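Local atomic coordinates of methyl transferase from Methanosarcina acetivorans (Methanosarcina acetivorans, PDB entry 6MRO), a protein that probably transfers methyl groups from S-adenosylmethionine to a substrate not identified here, and is seen with the spent cofactor S-adenosyl-L-homocysteine and calcium bound. Residues Ala36-Cys41 with Ile102-Gly107; Cys41-Asn46 with Lys64-Asp69. The protein carries 1 engineered substitution. All coordinates share one frame; numbering follows the deposited sequence. Where two conformers were deposited one is given.

Contact 1: Ala36-Cys41 with Ile102-Gly107; sequences ALDIGC and IVIDSG. With SAH (S-adenosyl-L-homocysteine), chain B.
Ala36 lies beside Ile102 where two central parallel strands of the Rossmann-type methyltransferase sheet pair, with CB to CB at 4.0 Å. Three backbone bonds join the strands: Leu37 N to Ile102 O, Ile104 N to Leu37 O, and Ile39 N to Ile104 O, the last at 3.1 Å. Asp38, on the same face as Ala36 and Ile104, sets its carboxylate against the tip of Ile104, the two side chains crossing at a slant, OD2 3.5 Å from Ile104 CD1. Ile104 has CG1 between its backbone N and carbonyl carbon (chi1 66°), a rotamer that brings CG1 and CD1 over to Asp38. Ile39 faces the other way with Leu37, Val103 and Asp105; its side chain crosses that of Val103 at about a right angle, with Ile39 CD1 3.8 Å from Val103 CG1, and CD1 also touches Asp105 OD1, an oxygen hydrogen-bonded to Tyr134. Beyond Ile39 the strands splay, and a water bridges them: it is hydrogen-bonded to Asp38 OD1 and Ile39 O and accepts from Ser106 N at 2.7 Å. Gly40, with positive phi, turns its carbonyl to the amino group of SAH, 2.7 Å from O to N. Ser106 O takes the same SAH nitrogen, while Ser106 OG donates to SAH O at 3.0 Å. Both charged groups of the amino-acid end are thus bound, and the two carbonyls would probably stabilise the ammonium form.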
ATOM      1  N   ALA A  36      12.243   1.558   1.304  1.00 19.44           N
ATOM      2  CA  ALA A  36      10.841   1.156   1.245  1.00 19.26           C
ATOM      3  C   ALA A  36      10.047   2.147   0.411  1.00 20.51           C
ATOM      4  O   ALA A  36      10.278   3.354   0.495  1.00 21.84           O
ATOM      5  CB  ALA A  36      10.226   1.061   2.646  1.00 17.79           C
ATOM      6  N   LEU A  37       9.104   1.627  -0.377  1.00 16.90           N
ATOM      7  CA  LEU A  37       8.167   2.448  -1.141  1.00 16.71           C
ATOM      8  C   LEU A  37       6.735   2.177  -0.685  1.00 16.01           C
ATOM      9  O   LEU A  37       6.292   1.028  -0.669  1.00 16.16           O
ATOM     10  CB  LEU A  37       8.303   2.148  -2.633  1.00 20.59           C
ATOM     11  CG  LEU A  37       7.297   2.823  -3.569  1.00 17.37           C
ATOM     12  CD1 LEU A  37       7.616   4.306  -3.711  1.00 17.76           C
ATOM     13  CD2 LEU A  37       7.393   2.171  -4.936  1.00 20.47           C
ATOM     14  N   ASP A  38       6.008   3.227  -0.342  1.00 17.78           N
ATOM     15  CA  ASP A  38       4.589   3.111  -0.012  1.00 17.12           C
ATOM     16  C   ASP A  38       3.827   3.610  -1.235  1.00 15.98           C
ATOM     17  O   ASP A  38       3.837   4.809  -1.520  1.00 15.98           O
ATOM     18  CB  ASP A  38       4.250   3.923   1.246  1.00 17.95           C
ATOM     19  CG  ASP A  38       2.777   3.795   1.661  1.00 19.10           C
ATOM     20  OD1 ASP A  38       1.954   3.368   0.837  1.00 20.23           O
ATOM     21  OD2 ASP A  38       2.437   4.137   2.819  1.00 20.21           O
ATOM     22  N   ILE A  39       3.206   2.687  -1.989  1.00 16.94           N
ATOM     23  CA  ILE A  39       2.515   3.053  -3.225  1.00 15.93           C
ATOM     24  C   ILE A  39       1.081   3.453  -2.885  1.00 16.71           C
ATOM     25  O   ILE A  39       0.379   2.742  -2.156  1.00 16.12           O
ATOM     26  CB  ILE A  39       2.572   1.906  -4.261  1.00 17.24           C
ATOM     27  CG1 ILE A  39       2.091   0.580  -3.688  1.00 17.18           C
ATOM     28  CG2 ILE A  39       3.993   1.721  -4.791  1.00 21.63           C
ATOM     29  CD1 ILE A  39       2.021  -0.552  -4.766  1.00 16.76           C
ATOM     30  N   GLY A  40       0.658   4.615  -3.380  1.00 16.39           N
ATOM     31  CA  GLY A  40      -0.631   5.161  -2.986  1.00 15.94           C
ATOM     32  C   GLY A  40      -0.635   5.511  -1.512  1.00 15.46           C
ATOM     33  O   GLY A  40      -1.530   5.100  -0.774  1.00 16.88           O
ATOM     34  N   CYS A  41       0.364   6.283  -1.081  1.00 15.57           N
ATOM     35  CA  CYS A  41       0.639   6.460   0.335  1.00 15.31           C
ATOM     36  C   CYS A  41      -0.354   7.376   1.049  1.00 16.42           C
ATOM     37  O   CYS A  41      -0.316   7.441   2.283  1.00 17.29           O
ATOM     38  CB  CYS A  41       2.050   7.002   0.527  1.00 15.60           C
ATOM     39  SG  CYS A  41       2.271   8.661  -0.209  1.00 18.40           S
ATOM     40  N   ILE A 102      11.417  -3.080   0.095  1.00 19.02           N
ATOM     41  CA  ILE A 102      10.047  -3.251   0.574  1.00 17.92           C
ATOM     42  C   ILE A 102       9.146  -2.369  -0.272  1.00 17.55           C
ATOM     43  O   ILE A 102       9.478  -1.199  -0.519  1.00 17.36           O
ATOM     44  CB  ILE A 102       9.898  -2.850   2.056  1.00 21.32           C
ATOM     45  CG1 ILE A 102      10.804  -3.664   2.972  1.00 26.57           C
ATOM     46  CG2 ILE A 102       8.429  -2.889   2.502  1.00 27.47           C
ATOM     47  CD1 ILE A 102      11.468  -2.791   4.043  1.00 29.51           C
ATOM     48  N   VAL A 103       8.018  -2.917  -0.727  1.00 17.15           N
ATOM     49  CA  VAL A 103       6.889  -2.110  -1.188  1.00 16.63           C
ATOM     50  C   VAL A 103       5.700  -2.428  -0.292  1.00 18.63           C
ATOM     51  O   VAL A 103       5.357  -3.607  -0.118  1.00 17.79           O
ATOM     52  CB  VAL A 103       6.524  -2.378  -2.659  1.00 17.52           C
ATOM     53  CG1 VAL A 103       5.237  -1.607  -3.034  1.00 20.42           C
ATOM     54  CG2 VAL A 103       7.686  -1.977  -3.591  1.00 19.02           C
ATOM     55  N   ILE A 104       5.063  -1.383   0.265  1.00 17.33           N
ATOM     56  CA  ILE A 104       3.818  -1.554   1.016  1.00 16.64           C
ATOM     57  C   ILE A 104       2.663  -0.935   0.242  1.00 15.45           C
ATOM     58  O   ILE A 104       2.791   0.097  -0.415  1.00 14.93           O
ATOM     59  CB  ILE A 104       3.869  -1.003   2.465  1.00 14.91           C
ATOM     60  CG1 ILE A 104       4.024   0.521   2.507  1.00 15.87           C
ATOM     61  CG2 ILE A 104       4.960  -1.716   3.274  1.00 15.62           C
ATOM     62  CD1 ILE A 104       3.793   1.111   3.913  1.00 17.37           C
ATOM     63  N   ASP A 105       1.504  -1.577   0.353  1.00 17.64           N
ATOM     64  CA  ASP A 105       0.329  -1.224  -0.442  1.00 14.83           C
ATOM     65  C   ASP A 105      -0.836  -1.303   0.539  1.00 18.05           C
ATOM     66  O   ASP A 105      -1.266  -2.395   0.904  1.00 17.52           O
ATOM     67  CB  ASP A 105       0.214  -2.201  -1.610  1.00 15.55           C
ATOM     68  CG  ASP A 105      -1.054  -2.048  -2.423  1.00 17.32           C
ATOM     69  OD1 ASP A 105      -0.977  -2.458  -3.600  1.00 20.74           O
ATOM     70  OD2 ASP A 105      -2.089  -1.532  -1.937  1.00 19.09           O
ATOM     71  N   SER A 106      -1.314  -0.142   1.011  1.00 15.06           N
ATOM     72  CA  SER A 106      -2.369  -0.079   2.025  1.00 16.84           C
ATOM     73  C   SER A 106      -3.596   0.486   1.316  1.00 20.59           C
ATOM     74  O   SER A 106      -3.829   1.695   1.326  1.00 17.97           O
ATOM     75  CB  SER A 106      -1.933   0.801   3.234  1.00 17.75           C
ATOM     76  OG  SER A 106      -2.972   0.966   4.206  1.00 17.44           O
ATOM     77  N   GLY A 107      -4.366  -0.393   0.672  1.00 16.67           N
ATOM     78  CA  GLY A 107      -5.560   0.033  -0.033  1.00 18.65           C
ATOM     79  C   GLY A 107      -5.399   0.510  -1.468  1.00 19.69           C
ATOM     80  O   GLY A 107      -6.401   0.954  -2.064  1.00 21.17           O
TER
HETATM   81  N   SAH B 201      -2.339   4.172   1.657  1.00 14.59           N
HETATM   82  CA  SAH B 201      -3.144   5.294   2.174  1.00 14.90           C
HETATM   83  CB  SAH B 201      -4.198   5.710   1.155  1.00 15.24           C
HETATM   84  CG  SAH B 201      -5.055   4.550   0.650  1.00 17.86           C
HETATM   85  SD  SAH B 201      -6.426   5.069  -0.409  1.00 18.28           S
HETATM   86  C   SAH B 201      -3.818   4.949   3.493  1.00 19.19           C
HETATM   87  O   SAH B 201      -3.778   3.793   3.940  1.00 17.37           O
HETATM   88  OXT SAH B 201      -4.425   5.830   4.120  1.00 20.22           O
HETATM   89  C5' SAH B 201      -5.626   4.719  -2.006  1.00 18.96           C
HETATM   90  C4' SAH B 201      -4.637   5.806  -2.430  1.00 19.05           C
HETATM   91  O4' SAH B 201      -4.075   5.452  -3.687  1.00 22.38           O
HETATM   92  C3' SAH B 201      -5.230   7.206  -2.580  1.00 16.93           C
HETATM   93  O3' SAH B 201      -4.463   8.087  -1.774  1.00 16.83           O
HETATM   94  C2' SAH B 201      -5.111   7.493  -4.070  1.00 19.04           C
HETATM   95  O2' SAH B 201      -4.886   8.856  -4.399  1.00 20.99           O
HETATM   96  C1' SAH B 201      -3.936   6.618  -4.472  1.00 17.40           C
HETATM   97  N9  SAH B 201      -3.900   6.204  -5.879  1.00 22.07           N
HETATM   98  C8  SAH B 201      -4.923   5.686  -6.643  1.00 23.00           C
HETATM   99  N7  SAH B 201      -4.434   5.395  -7.861  1.00 22.27           N
HETATM  100  C5  SAH B 201      -3.113   5.700  -7.876  1.00 22.76           C
HETATM  101  C6  SAH B 201      -2.130   5.613  -8.857  1.00 24.55           C
HETATM  102  N6  SAH B 201      -2.417   5.149 -10.066  1.00 26.03           N
HETATM  103  N1  SAH B 201      -0.854   6.016  -8.562  1.00 19.99           N
HETATM  104  C2  SAH B 201      -0.541   6.499  -7.305  1.00 19.05           C
HETATM  105  N3  SAH B 201      -1.513   6.601  -6.335  1.00 19.09           N
HETATM  106  C4  SAH B 201      -2.772   6.192  -6.626  1.00 19.76           C
HETATM  107  O   HOH W   1      -0.465   2.346   0.404  1.00 18.69           O

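Contact 2: Cys41-Asn46 with Lys64-Asp69; sequences CGRGEN and KRAISD. Engineered in segment 64-69: Arg65 (natural residue Asp). With SAH (S-adenosyl-L-homocysteine), chain B.
One carboxylate oxygen, Asp69 OD2, takes three N-H groups from two arginines, where the glycine-rich loop after the first strand of the Rossmann-type fold meets helix 64-76. Arg43 grips it side-on: NE lies 2.8 Å from Asp69 OD2 on its anti side, and NH1 meets the same oxygen nearly along the C-O axis. The guanidinium and carboxylate planes are 28° apart. Arg65, an engineered residue replacing aspartate, adds its NE to Asp69 OD2 from the syn side at 3.0 Å. This brings two like charges together, Arg65 NE standing 3.3 Å from Arg43 NH1, and the shared carboxylate probably offsets their repulsion. Arg43 runs extended from CG to NE along Asp69, and its NH2 goes on to Asp14 in a salt bridge. An alanine in place of Arg43 would probably leave Asp14 without this mate and Asp69 with Arg65 alone among the contacts described. Nearer the cofactor, Cys41 to Gly44 form a type II' turn in which Gly42, at positive phi, passes close to the ribose of SAH, its CA 3.7 Å from O3'. Ala66 CB rests on the Gly42 peptide, 3.7 Å from its carbonyl carbon. Deeper in, Cys41 SG meets the tip of Ile67, 3.6 Å from CD1.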
ATOM      1  N   CYS A  41       0.364   6.283  -1.081  1.00 15.57           N
ATOM      2  CA  CYS A  41       0.639   6.460   0.335  1.00 15.31           C
ATOM      3  C   CYS A  41      -0.354   7.376   1.049  1.00 16.42           C
ATOM      4  O   CYS A  41      -0.316   7.441   2.283  1.00 17.29           O
ATOM      5  CB  CYS A  41       2.050   7.002   0.527  1.00 15.60           C
ATOM      6  SG  CYS A  41       2.271   8.661  -0.209  1.00 18.40           S
ATOM      7  N   GLY A  42      -1.200   8.097   0.325  1.00 16.14           N
ATOM      8  CA  GLY A  42      -2.146   8.963   1.015  1.00 19.67           C
ATOM      9  C   GLY A  42      -1.443   9.989   1.884  1.00 16.73           C
ATOM     10  O   GLY A  42      -0.389  10.524   1.524  1.00 18.46           O
ATOM     11  N   ARG A  43      -2.031  10.270   3.054  1.00 18.25           N
ATOM     12  CA  ARG A  43      -1.508  11.280   3.970  1.00 17.62           C
ATOM     13  C   ARG A  43      -0.404  10.751   4.885  1.00 17.41           C
ATOM     14  O   ARG A  43      -0.102  11.392   5.903  1.00 18.09           O
ATOM     15  CB  ARG A  43      -2.654  11.883   4.789  1.00 20.00           C
ATOM     16  CG  ARG A  43      -3.412  12.909   3.995  1.00 20.64           C
ATOM     17  CD  ARG A  43      -4.668  13.411   4.693  1.00 23.24           C
ATOM     18  NE  ARG A  43      -5.164  14.608   4.023  1.00 22.06           N
ATOM     19  CZ  ARG A  43      -6.449  14.866   3.807  1.00 22.41           C
ATOM     20  NH1 ARG A  43      -6.808  16.000   3.198  1.00 25.11           N
ATOM     21  NH2 ARG A  43      -7.376  13.960   4.132  1.00 22.59           N
ATOM     22  N   GLY A  44       0.182   9.589   4.560  1.00 16.68           N
ATOM     23  CA  GLY A  44       1.527   9.249   4.998  1.00 16.86           C
ATOM     24  C   GLY A  44       1.706   8.529   6.321  1.00 19.12           C
ATOM     25  O   GLY A  44       2.853   8.385   6.761  1.00 18.74           O
ATOM     26  N   GLU A  45       0.632   8.041   6.958  1.00 17.43           N
ATOM     27  CA  GLU A  45       0.789   7.404   8.270  1.00 17.27           C
ATOM     28  C   GLU A  45       1.689   6.166   8.202  1.00 17.11           C
ATOM     29  O   GLU A  45       2.630   6.024   8.994  1.00 16.98           O
ATOM     30  CB  GLU A  45      -0.572   7.045   8.869  1.00 18.21           C
ATOM     31  CG  GLU A  45      -1.395   8.248   9.227  1.00 19.15           C
ATOM     32  CD  GLU A  45      -0.885   8.968  10.468  1.00 23.60           C
ATOM     33  OE1 GLU A  45      -1.266  10.141  10.640  1.00 24.93           O
ATOM     34  OE2 GLU A  45      -0.125   8.374  11.268  1.00 24.68           O
ATOM     35  N   ASN A  46       1.431   5.264   7.256  1.00 15.79           N
ATOM     36  CA  ASN A  46       2.251   4.056   7.189  1.00 15.59           C
ATOM     37  C   ASN A  46       3.683   4.388   6.797  1.00 17.45           C
ATOM     38  O   ASN A  46       4.633   3.779   7.305  1.00 17.04           O
ATOM     39  CB  ASN A  46       1.658   3.058   6.200  1.00 15.02           C
ATOM     40  CG  ASN A  46       0.351   2.464   6.688  1.00 16.06           C
ATOM     41  OD1 ASN A  46       0.212   2.166   7.873  1.00 18.30           O
ATOM     42  ND2 ASN A  46      -0.587   2.229   5.766  1.00 15.16           N
ATOM     43  N   LYS A  64      -2.070  15.553  -4.998  1.00 23.69           N
ATOM     44  CA  LYS A  64      -1.134  16.515  -4.431  1.00 25.86           C
ATOM     45  C   LYS A  64      -1.533  16.908  -3.018  1.00 26.41           C
ATOM     46  O   LYS A  64      -0.665  17.145  -2.171  1.00 28.49           O
ATOM     47  CB  LYS A  64      -1.022  17.762  -5.309  1.00 33.10           C
ATOM     48  CG  LYS A  64      -0.807  17.487  -6.779  1.00 39.00           C
ATOM     49  CD  LYS A  64      -0.722  18.794  -7.575  1.00 44.15           C
ATOM     50  CE  LYS A  64      -1.928  19.676  -7.296  1.00 48.43           C
ATOM     51  NZ  LYS A  64      -3.217  19.048  -7.727  1.00 49.03           N
ATOM     52  N   ARG A  65      -2.839  17.001  -2.746  1.00 23.97           N
ATOM     53  CA  ARG A  65      -3.284  17.353  -1.400  1.00 28.42           C
ATOM     54  C   ARG A  65      -2.813  16.327  -0.376  1.00 24.68           C
ATOM     55  O   ARG A  65      -2.338  16.690   0.709  1.00 24.16           O
ATOM     56  CB  ARG A  65      -4.807  17.492  -1.375  1.00 35.32           C
ATOM     57  CG  ARG A  65      -5.430  17.528   0.018  1.00 37.61           C
ATOM     58  CD  ARG A  65      -5.073  18.796   0.744  1.00 38.33           C
ATOM     59  NE  ARG A  65      -5.822  18.956   1.988  1.00 37.60           N
ATOM     60  CZ  ARG A  65      -6.997  19.574   2.084  1.00 42.89           C
ATOM     61  NH1 ARG A  65      -7.573  20.080   1.000  1.00 44.04           N
ATOM     62  NH2 ARG A  65      -7.602  19.681   3.260  1.00 42.10           N
ATOM     63  N   ALA A  66      -2.933  15.036  -0.698  1.00 22.37           N
ATOM     64  CA  ALA A  66      -2.468  14.016   0.234  1.00 20.46           C
ATOM     65  C   ALA A  66      -0.959  14.113   0.432  1.00 21.20           C
ATOM     66  O   ALA A  66      -0.464  14.080   1.568  1.00 22.50           O
ATOM     67  CB  ALA A  66      -2.873  12.630  -0.271  1.00 19.28           C
ATOM     68  N   ILE A  67      -0.209  14.236  -0.670  1.00 24.76           N
ATOM     69  CA  ILE A  67       1.245  14.372  -0.577  1.00 22.30           C
ATOM     70  C   ILE A  67       1.623  15.618   0.230  1.00 23.88           C
ATOM     71  O   ILE A  67       2.519  15.570   1.085  1.00 24.32           O
ATOM     72  CB  ILE A  67       1.872  14.370  -1.986  1.00 22.62           C
ATOM     73  CG1 ILE A  67       1.754  12.962  -2.627  1.00 19.80           C
ATOM     74  CG2 ILE A  67       3.342  14.857  -1.945  1.00 22.78           C
ATOM     75  CD1 ILE A  67       2.387  11.831  -1.808  1.00 23.54           C
ATOM     76  N   SER A  68       0.935  16.741  -0.011  0.50 24.71           N
ATOM     77  CA  SER A  68       1.229  17.960   0.740  0.50 27.05           C
ATOM     78  C   SER A  68       0.966  17.767   2.227  0.50 25.50           C
ATOM     79  O   SER A  68       1.768  18.191   3.069  0.50 25.45           O
ATOM     80  CB  SER A  68       0.399  19.126   0.200  0.50 30.02           C
ATOM     81  OG  SER A  68       0.796  19.454  -1.117  0.50 33.50           O
ATOM     82  N   ASP A  69      -0.160  17.134   2.568  1.00 23.41           N
ATOM     83  CA  ASP A  69      -0.460  16.849   3.968  1.00 25.99           C
ATOM     84  C   ASP A  69       0.514  15.835   4.554  1.00 22.07           C
ATOM     85  O   ASP A  69       0.883  15.946   5.728  1.00 26.85           O
ATOM     86  CB  ASP A  69      -1.902  16.349   4.116  1.00 21.84           C
ATOM     87  CG  ASP A  69      -2.927  17.444   3.870  1.00 24.68           C
ATOM     88  OD1 ASP A  69      -2.572  18.634   3.973  1.00 27.34           O
ATOM     89  OD2 ASP A  69      -4.081  17.111   3.553  1.00 26.83           O
TER
HETATM   90  N   SAH B 201      -2.339   4.172   1.657  1.00 14.59           N
HETATM   91  CA  SAH B 201      -3.144   5.294   2.174  1.00 14.90           C
HETATM   92  CB  SAH B 201      -4.198   5.710   1.155  1.00 15.24           C
HETATM   93  CG  SAH B 201      -5.055   4.550   0.650  1.00 17.86           C
HETATM   94  SD  SAH B 201      -6.426   5.069  -0.409  1.00 18.28           S
HETATM   95  C   SAH B 201      -3.818   4.949   3.493  1.00 19.19           C
HETATM   96  O   SAH B 201      -3.778   3.793   3.940  1.00 17.37           O
HETATM   97  OXT SAH B 201      -4.425   5.830   4.120  1.00 20.22           O
HETATM   98  C5' SAH B 201      -5.626   4.719  -2.006  1.00 18.96           C
HETATM   99  C4' SAH B 201      -4.637   5.806  -2.430  1.00 19.05           C
HETATM  100  O4' SAH B 201      -4.075   5.452  -3.687  1.00 22.38           O
HETATM  101  C3' SAH B 201      -5.230   7.206  -2.580  1.00 16.93           C
HETATM  102  O3' SAH B 201      -4.463   8.087  -1.774  1.00 16.83           O
HETATM  103  C2' SAH B 201      -5.111   7.493  -4.070  1.00 19.04           C
HETATM  104  O2' SAH B 201      -4.886   8.856  -4.399  1.00 20.99           O
HETATM  105  C1' SAH B 201      -3.936   6.618  -4.472  1.00 17.40           C
HETATM  106  N9  SAH B 201      -3.900   6.204  -5.879  1.00 22.07           N
HETATM  107  C8  SAH B 201      -4.923   5.686  -6.643  1.00 23.00           C
HETATM  108  N7  SAH B 201      -4.434   5.395  -7.861  1.00 22.27           N
HETATM  109  C5  SAH B 201      -3.113   5.700  -7.876  1.00 22.76           C
HETATM  110  C6  SAH B 201      -2.130   5.613  -8.857  1.00 24.55           C
HETATM  111  N6  SAH B 201      -2.417   5.149 -10.066  1.00 26.03           N
HETATM  112  N1  SAH B 201      -0.854   6.016  -8.562  1.00 19.99           N
HETATM  113  C2  SAH B 201      -0.541   6.499  -7.305  1.00 19.05           C
HETATM  114  N3  SAH B 201      -1.513   6.601  -6.335  1.00 19.09           N
HETATM  115  C4  SAH B 201      -2.772   6.192  -6.626  1.00 19.76           C

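Overall arrangement
Contact 1 lies at the centre of the chain, wholly buried, and joins neighbouring strands 35-39 and 100-106; contact 2, about 12 Å away between centres, lies farther out, still largely buried but with Arg65 at the exposed edge, where the loop leaving strand 35-39 meets helix 64-76. Cys41 belongs to both. The inner contact works through backbone bonds, aliphatic packing and one bridging water, whereas the outer is held by charged side chains round a single carboxylate, one of them the engineered Arg65, with a small apolar patch, Cys41 on Ile67, nearer the sheet. Both border SAH: contact 1 holds its amino-acid end, contact 2 its ribose side. Asn46 packs back on Asp38, Ile104 and Ser106, linking the two.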